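Local coordinates for 3-hydroxy-3-methylglutaryl-CoA lyase (Acinetobacter baumannii, PDB 6NDS), which is a lyase of the HMGL-like family, with a TIM-barrel fold, and binds a zinc ion and coenzyme A, at residues A[23-33]-A[63-71]; A[112-120]-A[156-167]. All coordinates share one frame; numbering follows the deposited sequence.

Interaction 1 of 2, residues A[23-33]-A[63-71]; sequences PRDGLQIEPTW and KAIPNLRDG. With ZN (zinc ion), chain H; COA (coenzyme A), chain B.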
loop_
_atom_site.group_PDB
_atom_site.type_symbol
_atom_site.label_atom_id
_atom_site.label_comp_id
_atom_site.label_asym_id
_atom_site.label_seq_id
_atom_site.Cartn_x
_atom_site.Cartn_y
_atom_site.Cartn_z
ATOM N N PRO A 23 -7.814 7.489 17.827
ATOM C CA PRO A 23 -8.785 7.449 18.931
ATOM C C PRO A 23 -10.204 7.676 18.484
ATOM O O PRO A 23 -11.122 7.373 19.251
ATOM C CB PRO A 23 -8.318 8.570 19.868
ATOM C CG PRO A 23 -6.839 8.765 19.525
ATOM C CD PRO A 23 -6.823 8.564 18.032
ATOM N N ARG A 24 -10.412 8.222 17.285
ATOM C CA ARG A 24 -11.750 8.495 16.772
ATOM C C ARG A 24 -12.053 7.544 15.610
ATOM O O ARG A 24 -12.852 6.618 15.767
ATOM C CB ARG A 24 -11.848 9.966 16.354
ATOM C CG ARG A 24 -13.274 10.502 16.111
ATOM C CD ARG A 24 -13.867 10.032 14.780
ATOM N NE ARG A 24 -13.120 10.538 13.623
ATOM C CZ ARG A 24 -13.371 10.181 12.368
ATOM N NH1 ARG A 24 -14.349 9.319 12.106
ATOM N NH2 ARG A 24 -12.659 10.696 11.374
ATOM N N ASP A 25 -11.417 7.745 14.451
ATOM C CA ASP A 25 -11.694 6.885 13.304
ATOM C C ASP A 25 -11.316 5.445 13.610
ATOM O O ASP A 25 -12.023 4.509 13.216
ATOM C CB ASP A 25 -10.927 7.400 12.084
ATOM C CG ASP A 25 -11.657 7.159 10.786
ATOM O OD1 ASP A 25 -12.498 6.229 10.696
ATOM O OD2 ASP A 25 -11.389 7.912 9.829
ATOM N N GLY A 26 -10.210 5.255 14.331
ATOM C CA GLY A 26 -9.752 3.910 14.622
ATOM C C GLY A 26 -10.711 3.146 15.512
ATOM O O GLY A 26 -11.033 1.990 15.248
ATOM N N LEU A 27 -11.191 3.788 16.573
ATOM C CA LEU A 27 -11.971 3.067 17.565
ATOM C C LEU A 27 -13.458 3.017 17.253
ATOM O O LEU A 27 -14.154 2.141 17.781
ATOM C CB LEU A 27 -11.767 3.697 18.944
ATOM C CG LEU A 27 -10.323 3.640 19.453
ATOM C CD1 LEU A 27 -10.302 4.111 20.886
ATOM C CD2 LEU A 27 -9.758 2.236 19.348
ATOM N N GLN A 28 -13.966 3.903 16.393
ATOM C CA GLN A 28 -15.418 3.945 16.216
ATOM C C GLN A 28 -15.963 2.649 15.625
ATOM O O GLN A 28 -17.106 2.275 15.911
ATOM C CB GLN A 28 -15.808 5.140 15.349
ATOM C CG GLN A 28 -15.320 5.043 13.940
ATOM C CD GLN A 28 -15.599 6.292 13.124
ATOM O OE1 GLN A 28 -15.917 7.360 13.666
ATOM N NE2 GLN A 28 -15.474 6.165 11.807
ATOM N N ILE A 29 -15.155 1.938 14.834
ATOM C CA ILE A 29 -15.576 0.725 14.141
ATOM C C ILE A 29 -14.982 -0.545 14.747
ATOM O O ILE A 29 -15.356 -1.652 14.320
ATOM C CB ILE A 29 -15.230 0.809 12.638
ATOM C CG1 ILE A 29 -16.031 -0.199 11.824
ATOM C CG2 ILE A 29 -13.725 0.636 12.437
ATOM C CD1 ILE A 29 -15.865 -0.049 10.321
ATOM N N GLU A 30 -14.077 -0.427 15.718
ATOM C CA GLU A 30 -13.523 -1.601 16.379
ATOM C C GLU A 30 -14.640 -2.439 16.985
ATOM O O GLU A 30 -15.555 -1.892 17.609
ATOM C CB GLU A 30 -12.554 -1.196 17.490
ATOM C CG GLU A 30 -11.123 -1.076 17.065
ATOM C CD GLU A 30 -10.583 -2.364 16.492
ATOM O OE1 GLU A 30 -10.089 -2.333 15.348
ATOM O OE2 GLU A 30 -10.671 -3.408 17.173
ATOM N N PRO A 31 -14.587 -3.765 16.846
ATOM C CA PRO A 31 -15.668 -4.599 17.389
ATOM C C PRO A 31 -15.805 -4.502 18.897
ATOM O O PRO A 31 -16.926 -4.543 19.421
ATOM C CB PRO A 31 -15.268 -6.018 16.955
ATOM C CG PRO A 31 -14.320 -5.826 15.831
ATOM C CD PRO A 31 -13.594 -4.553 16.097
ATOM N N THR A 32 -14.698 -4.393 19.610
ATOM C CA THR A 32 -14.725 -4.442 21.063
ATOM C C THR A 32 -14.568 -3.054 21.660
ATOM O O THR A 32 -13.859 -2.195 21.131
ATOM C CB THR A 32 -13.628 -5.350 21.615
ATOM O OG1 THR A 32 -12.353 -4.923 21.108
ATOM C CG2 THR A 32 -13.895 -6.800 21.228
ATOM N N TRP A 33 -15.247 -2.863 22.779
ATOM C CA TRP A 33 -15.156 -1.635 23.545
ATOM C C TRP A 33 -13.752 -1.469 24.113
ATOM O O TRP A 33 -13.170 -2.419 24.652
ATOM C CB TRP A 33 -16.192 -1.706 24.664
ATOM C CG TRP A 33 -16.124 -0.642 25.695
ATOM C CD1 TRP A 33 -15.658 -0.765 26.977
ATOM C CD2 TRP A 33 -16.566 0.701 25.551
ATOM N NE1 TRP A 33 -15.778 0.434 27.636
ATOM C CE2 TRP A 33 -16.331 1.353 26.779
ATOM C CE3 TRP A 33 -17.135 1.427 24.496
ATOM C CZ2 TRP A 33 -16.644 2.693 26.984
ATOM C CZ3 TRP A 33 -17.453 2.760 24.705
ATOM C CH2 TRP A 33 -17.207 3.378 25.941
ATOM N N LYS A 63 -26.342 6.076 20.075
ATOM C CA LYS A 63 -27.008 5.022 19.315
ATOM C C LYS A 63 -26.305 4.777 17.988
ATOM O O LYS A 63 -26.274 3.643 17.500
ATOM C CB LYS A 63 -28.473 5.382 19.076
ATOM C CG LYS A 63 -29.314 5.441 20.339
ATOM C CD LYS A 63 -30.762 5.779 19.999
ATOM C CE LYS A 63 -31.633 5.822 21.237
ATOM N NZ LYS A 63 -33.067 6.056 20.882
ATOM N N ALA A 64 -25.740 5.826 17.398
ATOM C CA ALA A 64 -25.008 5.711 16.143
ATOM C C ALA A 64 -23.628 5.093 16.343
ATOM O O ALA A 64 -23.233 4.193 15.595
ATOM C CB ALA A 64 -24.879 7.089 15.495
ATOM N N ILE A 65 -22.870 5.582 17.322
ATOM C CA ILE A 65 -21.481 5.164 17.508
ATOM C C ILE A 65 -21.270 4.866 18.986
ATOM O O ILE A 65 -20.690 5.689 19.705
ATOM C CB ILE A 65 -20.498 6.235 17.003
ATOM C CG1 ILE A 65 -20.824 6.640 15.560
ATOM C CG2 ILE A 65 -19.033 5.759 17.101
ATOM C CD1 ILE A 65 -20.394 5.618 14.508
ATOM N N PRO A 66 -21.723 3.713 19.476
ATOM C CA PRO A 66 -21.585 3.430 20.916
ATOM C C PRO A 66 -20.147 3.371 21.388
ATOM O O PRO A 66 -19.887 3.666 22.558
ATOM C CB PRO A 66 -22.293 2.077 21.084
ATOM C CG PRO A 66 -22.470 1.528 19.719
ATOM C CD PRO A 66 -22.527 2.698 18.781
ATOM N N ASN A 67 -19.197 3.030 20.511
ATOM C CA ASN A 67 -17.802 2.924 20.934
ATOM C C ASN A 67 -17.193 4.252 21.369
ATOM O O ASN A 67 -16.174 4.247 22.067
ATOM C CB ASN A 67 -16.943 2.358 19.806
ATOM C CG ASN A 67 -16.947 0.863 19.757
ATOM O OD1 ASN A 67 -17.308 0.187 20.731
ATOM N ND2 ASN A 67 -16.516 0.320 18.621
ATOM N N LEU A 68 -17.764 5.387 20.956
ATOM C CA LEU A 68 -17.215 6.695 21.280
ATOM C C LEU A 68 -18.113 7.483 22.235
ATOM O O LEU A 68 -17.954 8.702 22.364
ATOM C CB LEU A 68 -16.968 7.485 19.993
ATOM C CG LEU A 68 -15.932 6.870 19.037
ATOM C CD1 LEU A 68 -15.765 7.798 17.830
ATOM C CD2 LEU A 68 -14.610 6.667 19.753
ATOM N N ARG A 69 -19.039 6.807 22.928
ATOM C CA ARG A 69 -20.015 7.514 23.758
ATOM C C ARG A 69 -19.413 8.106 25.022
ATOM O O ARG A 69 -20.118 8.836 25.732
ATOM C CB ARG A 69 -21.174 6.587 24.145
ATOM C CG ARG A 69 -20.792 5.496 25.139
ATOM C CD ARG A 69 -21.924 4.470 25.273
ATOM N NE ARG A 69 -23.187 5.082 25.687
ATOM C CZ ARG A 69 -24.369 4.468 25.667
ATOM N NH1 ARG A 69 -24.472 3.215 25.233
ATOM N NH2 ARG A 69 -25.455 5.112 26.077
ATOM N N ASP A 70 -18.148 7.810 25.327
ATOM C CA ASP A 70 -17.468 8.376 26.485
ATOM C C ASP A 70 -16.609 9.581 26.121
ATOM O O ASP A 70 -15.658 9.895 26.841
ATOM C CB ASP A 70 -16.611 7.305 27.167
ATOM C CG ASP A 70 -15.606 6.665 26.222
ATOM O OD1 ASP A 70 -15.641 6.942 25.001
ATOM O OD2 ASP A 70 -14.762 5.874 26.699
ATOM N N GLY A 71 -16.933 10.274 25.021
ATOM C CA GLY A 71 -16.077 11.359 24.561
ATOM C C GLY A 71 -15.848 12.440 25.603
ATOM O O GLY A 71 -14.735 12.958 25.738
HETATM ZN ZN ZN H . -12.259 8.354 7.993
HETATM N N1A COA B . -24.576 13.748 20.495
HETATM C C2A COA B . -25.361 13.062 21.337
HETATM N N3A COA B . -26.687 12.930 21.338
HETATM C C4A COA B . -27.229 13.606 20.312
HETATM C C5A COA B . -26.560 14.346 19.360
HETATM C C6A COA B . -25.158 14.414 19.465
HETATM N N6A COA B . -24.390 15.099 18.623
HETATM N N7A COA B . -27.461 14.901 18.461
HETATM C C8A COA B . -28.639 14.491 18.876
HETATM N N9A COA B . -28.560 13.701 19.997
HETATM C C1B COA B . -29.663 13.095 20.747
HETATM C C2B COA B . -30.705 14.092 21.249
HETATM O O2B COA B . -30.341 14.795 22.416
HETATM C C3B COA B . -31.898 13.156 21.421
HETATM O O3B COA B . -31.699 12.294 22.537
HETATM P P3B COA B . -33.109 11.665 23.025
HETATM O O7A COA B . -33.402 10.447 22.165
HETATM O O8A COA B . -34.140 12.760 22.829
HETATM O O9A COA B . -32.930 11.307 24.488
HETATM C C4B COA B . -31.799 12.414 20.100
HETATM O O4B COA B . -30.371 12.197 19.921
HETATM C C5B COA B . -32.292 13.259 18.955
HETATM O O5B COA B . -32.213 12.504 17.737
HETATM P P1A COA B . -32.219 13.338 16.373
HETATM O O1A COA B . -31.838 14.756 16.636
HETATM O O2A COA B . -33.457 13.030 15.598
HETATM O O3A COA B . -30.965 12.629 15.676
HETATM P P2A COA B . -30.778 11.177 15.039
HETATM O O4A COA B . -31.481 11.144 13.723
HETATM O O5A COA B . -31.088 10.124 16.051
HETATM O O6A COA B . -29.187 11.185 14.824
HETATM C CBP COA B . -27.101 12.274 14.421
HETATM C CCP COA B . -28.579 12.250 14.050
HETATM C CDP COA B . -26.343 13.247 13.512
HETATM C CEP COA B . -26.958 12.735 15.876
HETATM C CAP COA B . -26.560 10.852 14.257
HETATM O OAP COA B . -26.904 10.374 12.964
HETATM C C9P COA B . -25.054 10.752 14.430
HETATM O O9P COA B . -24.543 10.880 15.539
HETATM N N8P COA B . -24.349 10.511 13.336
HETATM C C7P COA B . -22.892 10.510 13.312
HETATM C C6P COA B . -22.347 9.123 13.086
HETATM C C5P COA B . -20.845 9.132 12.900
HETATM O O5P COA B . -20.116 9.718 13.698
HETATM N N4P COA B . -20.370 8.465 11.841
HETATM C C3P COA B . -18.955 8.218 11.598
HETATM C C2P COA B . -18.158 9.495 11.488
HETATM S S1P COA B . -18.858 10.627 10.260
HETATM O O HOH W 1 -13.906 6.970 8.521
HETATM O O HOH W 2 -19.395 2.119 17.668
#

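Interaction 2 of 2, residues A[112-120]-A[156-167]; sequences SASQTHNLA and CPFEGKISEREV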
loop_
_atom_site.group_PDB
_atom_site.type_symbol
_atom_site.label_atom_id
_atom_site.label_comp_id
_atom_site.label_asym_id
_atom_site.label_seq_id
_atom_site.Cartn_x
_atom_site.Cartn_y
_atom_site.Cartn_z
ATOM N N SER A 112 -21.091 14.660 4.145
ATOM C CA SER A 112 -20.657 13.922 2.960
ATOM C C SER A 112 -21.078 14.638 1.683
ATOM O O SER A 112 -22.160 15.223 1.618
ATOM C CB SER A 112 -21.232 12.502 2.961
ATOM O OG SER A 112 -20.856 11.813 4.144
ATOM N N ALA A 113 -20.220 14.583 0.653
ATOM C CA ALA A 113 -20.608 15.114 -0.651
ATOM C C ALA A 113 -21.721 14.293 -1.285
ATOM O O ALA A 113 -22.435 14.794 -2.160
ATOM C CB ALA A 113 -19.399 15.152 -1.594
ATOM N N SER A 114 -21.853 13.035 -0.883
ATOM C CA SER A 114 -22.919 12.164 -1.351
ATOM C C SER A 114 -24.153 12.376 -0.485
ATOM O O SER A 114 -24.088 12.191 0.735
ATOM C CB SER A 114 -22.472 10.707 -1.271
ATOM O OG SER A 114 -23.595 9.839 -1.265
ATOM N N GLN A 115 -25.267 12.772 -1.110
ATOM C CA GLN A 115 -26.510 12.897 -0.353
ATOM C C GLN A 115 -26.889 11.572 0.297
ATOM O O GLN A 115 -27.343 11.547 1.446
ATOM C CB GLN A 115 -27.640 13.379 -1.257
ATOM C CG GLN A 115 -28.892 13.763 -0.486
ATOM C CD GLN A 115 -28.800 15.151 0.112
ATOM O OE1 GLN A 115 -28.076 15.379 1.078
ATOM N NE2 GLN A 115 -29.537 16.092 -0.469
ATOM N N THR A 116 -26.723 10.460 -0.429
ATOM C CA THR A 116 -27.096 9.159 0.125
ATOM C C THR A 116 -26.257 8.826 1.349
ATOM O O THR A 116 -26.778 8.357 2.369
ATOM C CB THR A 116 -26.936 8.060 -0.925
ATOM O OG1 THR A 116 -27.757 8.344 -2.062
ATOM C CG2 THR A 116 -27.330 6.715 -0.332
ATOM N N HIS A 117 -24.943 9.049 1.265
ATOM C CA HIS A 117 -24.089 8.767 2.409
ATOM C C HIS A 117 -24.374 9.714 3.572
ATOM O O HIS A 117 -24.323 9.302 4.735
ATOM C CB HIS A 117 -22.618 8.841 1.995
ATOM C CG HIS A 117 -21.674 8.364 3.049
ATOM N ND1 HIS A 117 -21.050 9.220 3.930
ATOM C CD2 HIS A 117 -21.248 7.118 3.365
ATOM C CE1 HIS A 117 -20.283 8.522 4.749
ATOM N NE2 HIS A 117 -20.380 7.245 4.424
ATOM N N ASN A 118 -24.656 10.991 3.290
ATOM C CA ASN A 118 -24.975 11.905 4.384
ATOM C C ASN A 118 -26.246 11.474 5.104
ATOM O O ASN A 118 -26.326 11.546 6.337
ATOM C CB ASN A 118 -25.116 13.340 3.870
ATOM C CG ASN A 118 -24.735 14.365 4.928
ATOM O OD1 ASN A 118 -23.573 14.443 5.340
ATOM N ND2 ASN A 118 -25.712 15.136 5.389
ATOM N N LEU A 119 -27.251 11.027 4.355
ATOM C CA LEU A 119 -28.467 10.521 4.991
ATOM C C LEU A 119 -28.189 9.243 5.780
ATOM O O LEU A 119 -28.705 9.069 6.888
ATOM C CB LEU A 119 -29.548 10.285 3.939
ATOM C CG LEU A 119 -30.189 11.537 3.334
ATOM C CD1 LEU A 119 -30.936 11.192 2.054
ATOM C CD2 LEU A 119 -31.131 12.190 4.349
ATOM N N ALA A 120 -27.367 8.341 5.237
ATOM C CA ALA A 120 -27.082 7.092 5.942
ATOM C C ALA A 120 -26.290 7.329 7.222
ATOM O O ALA A 120 -26.484 6.618 8.213
ATOM C CB ALA A 120 -26.311 6.137 5.032
ATOM N N CYS A 156 -18.357 7.502 -3.624
ATOM C CA CYS A 156 -19.279 7.059 -2.593
ATOM C C CYS A 156 -19.585 5.577 -2.759
ATOM O O CYS A 156 -19.806 5.110 -3.884
ATOM C CB CYS A 156 -20.577 7.870 -2.675
ATOM S SG CYS A 156 -21.920 7.257 -1.633
ATOM N N PRO A 157 -19.603 4.810 -1.662
ATOM C CA PRO A 157 -19.929 3.379 -1.774
ATOM C C PRO A 157 -21.368 3.112 -2.199
ATOM O O PRO A 157 -21.677 1.984 -2.612
ATOM C CB PRO A 157 -19.662 2.845 -0.357
ATOM C CG PRO A 157 -19.882 4.049 0.533
ATOM C CD PRO A 157 -19.361 5.225 -0.267
ATOM N N PHE A 158 -22.261 4.101 -2.097
ATOM C CA PHE A 158 -23.641 3.954 -2.542
ATOM C C PHE A 158 -23.863 4.509 -3.942
ATOM O O PHE A 158 -24.469 3.847 -4.789
ATOM C CB PHE A 158 -24.604 4.665 -1.582
ATOM C CG PHE A 158 -24.550 4.163 -0.174
ATOM C CD1 PHE A 158 -25.024 2.898 0.141
ATOM C CD2 PHE A 158 -24.068 4.974 0.845
ATOM C CE1 PHE A 158 -25.003 2.437 1.450
ATOM C CE2 PHE A 158 -24.036 4.518 2.162
ATOM C CZ PHE A 158 -24.508 3.249 2.460
ATOM N N GLU A 159 -23.396 5.735 -4.186
ATOM C CA GLU A 159 -23.700 6.455 -5.415
ATOM C C GLU A 159 -22.649 6.253 -6.497
ATOM O O GLU A 159 -22.952 6.449 -7.682
ATOM C CB GLU A 159 -23.851 7.955 -5.117
ATOM C CG GLU A 159 -25.033 8.283 -4.192
ATOM C CD GLU A 159 -25.304 9.780 -4.050
ATOM O OE1 GLU A 159 -24.548 10.588 -4.635
ATOM O OE2 GLU A 159 -26.276 10.149 -3.348
ATOM N N GLY A 160 -21.449 5.855 -6.128
ATOM C CA GLY A 160 -20.367 5.703 -7.099
ATOM C C GLY A 160 -19.625 7.020 -7.306
ATOM O O GLY A 160 -19.083 7.580 -6.348
ATOM N N LYS A 161 -19.603 7.504 -8.552
ATOM C CA LYS A 161 -18.882 8.734 -8.859
ATOM C C LYS A 161 -19.532 9.926 -8.168
ATOM O O LYS A 161 -20.757 10.004 -8.053
ATOM C CB LYS A 161 -18.843 8.975 -10.367
ATOM C CG LYS A 161 -18.130 7.901 -11.172
ATOM C CD LYS A 161 -16.623 8.078 -11.154
ATOM C CE LYS A 161 -15.995 7.445 -12.389
ATOM N NZ LYS A 161 -14.512 7.360 -12.293
ATOM N N ILE A 162 -18.697 10.859 -7.721
ATOM C CA ILE A 162 -19.134 12.060 -7.020
ATOM C C ILE A 162 -18.652 13.277 -7.799
ATOM O O ILE A 162 -17.464 13.382 -8.126
ATOM C CB ILE A 162 -18.602 12.084 -5.576
ATOM C CG1 ILE A 162 -19.321 11.027 -4.722
ATOM C CG2 ILE A 162 -18.673 13.500 -4.970
ATOM C CD1 ILE A 162 -20.802 11.300 -4.506
ATOM N N SER A 163 -19.568 14.204 -8.064
ATOM C CA SER A 163 -19.249 15.390 -8.849
ATOM C C SER A 163 -18.186 16.239 -8.164
ATOM O O SER A 163 -18.349 16.648 -7.010
ATOM C CB SER A 163 -20.515 16.217 -9.065
ATOM O OG SER A 163 -20.191 17.511 -9.531
ATOM N N GLU A 164 -17.103 16.528 -8.893
ATOM C CA GLU A 164 -16.057 17.376 -8.336
ATOM C C GLU A 164 -16.537 18.815 -8.165
ATOM O O GLU A 164 -16.113 19.494 -7.218
ATOM C CB GLU A 164 -14.799 17.301 -9.209
ATOM C CG GLU A 164 -14.122 15.937 -9.122
ATOM C CD GLU A 164 -12.962 15.747 -10.089
ATOM O OE1 GLU A 164 -12.456 16.743 -10.650
ATOM O OE2 GLU A 164 -12.552 14.583 -10.282
ATOM N N ARG A 165 -17.428 19.286 -9.047
ATOM C CA ARG A 165 -18.036 20.605 -8.864
ATOM C C ARG A 165 -18.812 20.671 -7.554
ATOM O O ARG A 165 -18.820 21.706 -6.878
ATOM C CB ARG A 165 -18.949 20.940 -10.047
ATOM N N GLU A 166 -19.458 19.570 -7.170
ATOM C CA GLU A 166 -20.201 19.558 -5.914
ATOM C C GLU A 166 -19.260 19.603 -4.715
ATOM O O GLU A 166 -19.547 20.289 -3.725
ATOM C CB GLU A 166 -21.111 18.330 -5.852
ATOM C CG GLU A 166 -21.829 18.133 -4.514
ATOM C CD GLU A 166 -22.856 19.216 -4.210
ATOM O OE1 GLU A 166 -23.142 20.060 -5.090
ATOM O OE2 GLU A 166 -23.397 19.215 -3.082
ATOM N N VAL A 167 -18.144 18.868 -4.777
ATOM C CA VAL A 167 -17.125 18.959 -3.732
ATOM C C VAL A 167 -16.668 20.402 -3.558
ATOM O O VAL A 167 -16.631 20.929 -2.441
ATOM C CB VAL A 167 -15.940 18.033 -4.058
ATOM C CG1 VAL A 167 -14.772 18.308 -3.118
ATOM C CG2 VAL A 167 -16.387 16.569 -3.984
HETATM O O HOH W 3 -25.238 13.200 -3.894
#

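Interaction 1 of 2, residues A[23-33]-A[63-71]
Leu68 lodges against helix 22-28 at the rim of the TIM barrel, where the loop after strand 53-58 meets the residues that follow strand 17-20. Its two methyls divide the work: CD1 lies 3.6 Å from CB of Gln28, while CD2 approaches the carbonyl O of Pro23 at 3.6 Å and CB of Leu27. Ile65 closes the packed side: with its CG1 beside the backbone N (chi1 -53°), CG2 is turned to CB of Gln28 at 3.7 Å, and CG1 reaches C5P of coenzyme A.

Asn67 grips the backbone of residues 27 to 30. Its ND2 donates to O of Glu30 at 2.6 Å, with the acceptor close to the amide plane and the donor in the carbonyl plane, and adds weak bonds to O of Leu27 and O of Gln28. A water joins O of Gln28 to N of Asn67.

The solvent side is built differently: the exposed Trp33 meets backbone and carboxylate oxygens instead of methyl groups. Its six-membered ring lies beside the turn, CZ3 3.3 Å from O of Asn67 and CH2 3.6 Å from OD2 of Asp70, with ring and carboxylate planes 43° apart. That carboxylate is also held by Thr36 and Lys39, and Lys39 makes a cation-pi contact with the indole.

On the buried side the helix supplies one zinc ligand, OD2 of Asp25, alongside His215 and His217. Gln28, whose NE2 donates to Gly247, receives NH1 of Arg24, itself salt-bridged through NE to Glu55, on OE1 at 3.0 Å, the nitrogen standing 40° out of the carbonyl plane.

Interaction 2 of 2, residues A[112-120]-A[156-167]
Thr116 and Glu159 tie the first turn of helix 115-122, which follows strand 106-112 of the TIM barrel, to the loop between strand 145-151 and helix 164-176. Both donors of the threonine go to one oxygen, OE2 of Glu159. OG1 bonds at 2.7 Å to its anti lone pair, and the backbone N at 3.0 Å from above the carboxylate plane, 45° out of it. With OG1 anti to its carbonyl carbon (chi1 -59°), hydroxyl and amide can share this acceptor. The other oxygen, OE1, takes a water that also accepts from N of Gln115, so the carboxylate serves two amides of the helix start, one directly and one through water. Its negative charge there probably suits the helix dipole.

Ser114 is the N-cap: OG accepts from N of His117 at 3.0 Å in a nearly straight bond. Within the partner loop, SG of Cys156 accepts from N of Phe158 and N of Glu159, which fixes the tight loop from which the glutamate extends. On the strand side, ND1 of His117 and OG of Ser112 are 2.6 Å apart, sharing a hydrogen bond in the imidazole plane, and N of Ser112 donates to OD1 of Asn118. Lys126 bonds to O of Ala113 and forms a salt bridge with Glu166.

Apolar groups fill in around this network. CB of Ala113 meets CG2 of Ile162 and CG2 of Val167, and Thr116 CG2 abuts CB of Phe158 at 3.6 Å. Pro157 and Phe158 also pack on His310 and Pro311 of the second subunit. CE2 of Phe158 reaches the next parts of helix 115-122, lying 4.0 Å from both CD2 of His117 and CB of Ala120.

Interactions 1 and 2 follow one another along the chain, the first closing before the second opens, and both join segments that follow strands of the same parallel barrel. Residues 23-33 and 63-71 come after strands 17-20 and 53-58, the first two in sequence; residues 112-120 and 156-167 come after the neighbouring strands 106-112 and 145-151. Their centres are 23 Å apart and their nearest atoms about 7 Å, without touching. Interaction 1 contributes directly to the zinc and coenzyme A sites. Interaction 2 stands beside the pocket, with the His117 side chain about 6 Å from coenzyme A, and reaches the second subunit.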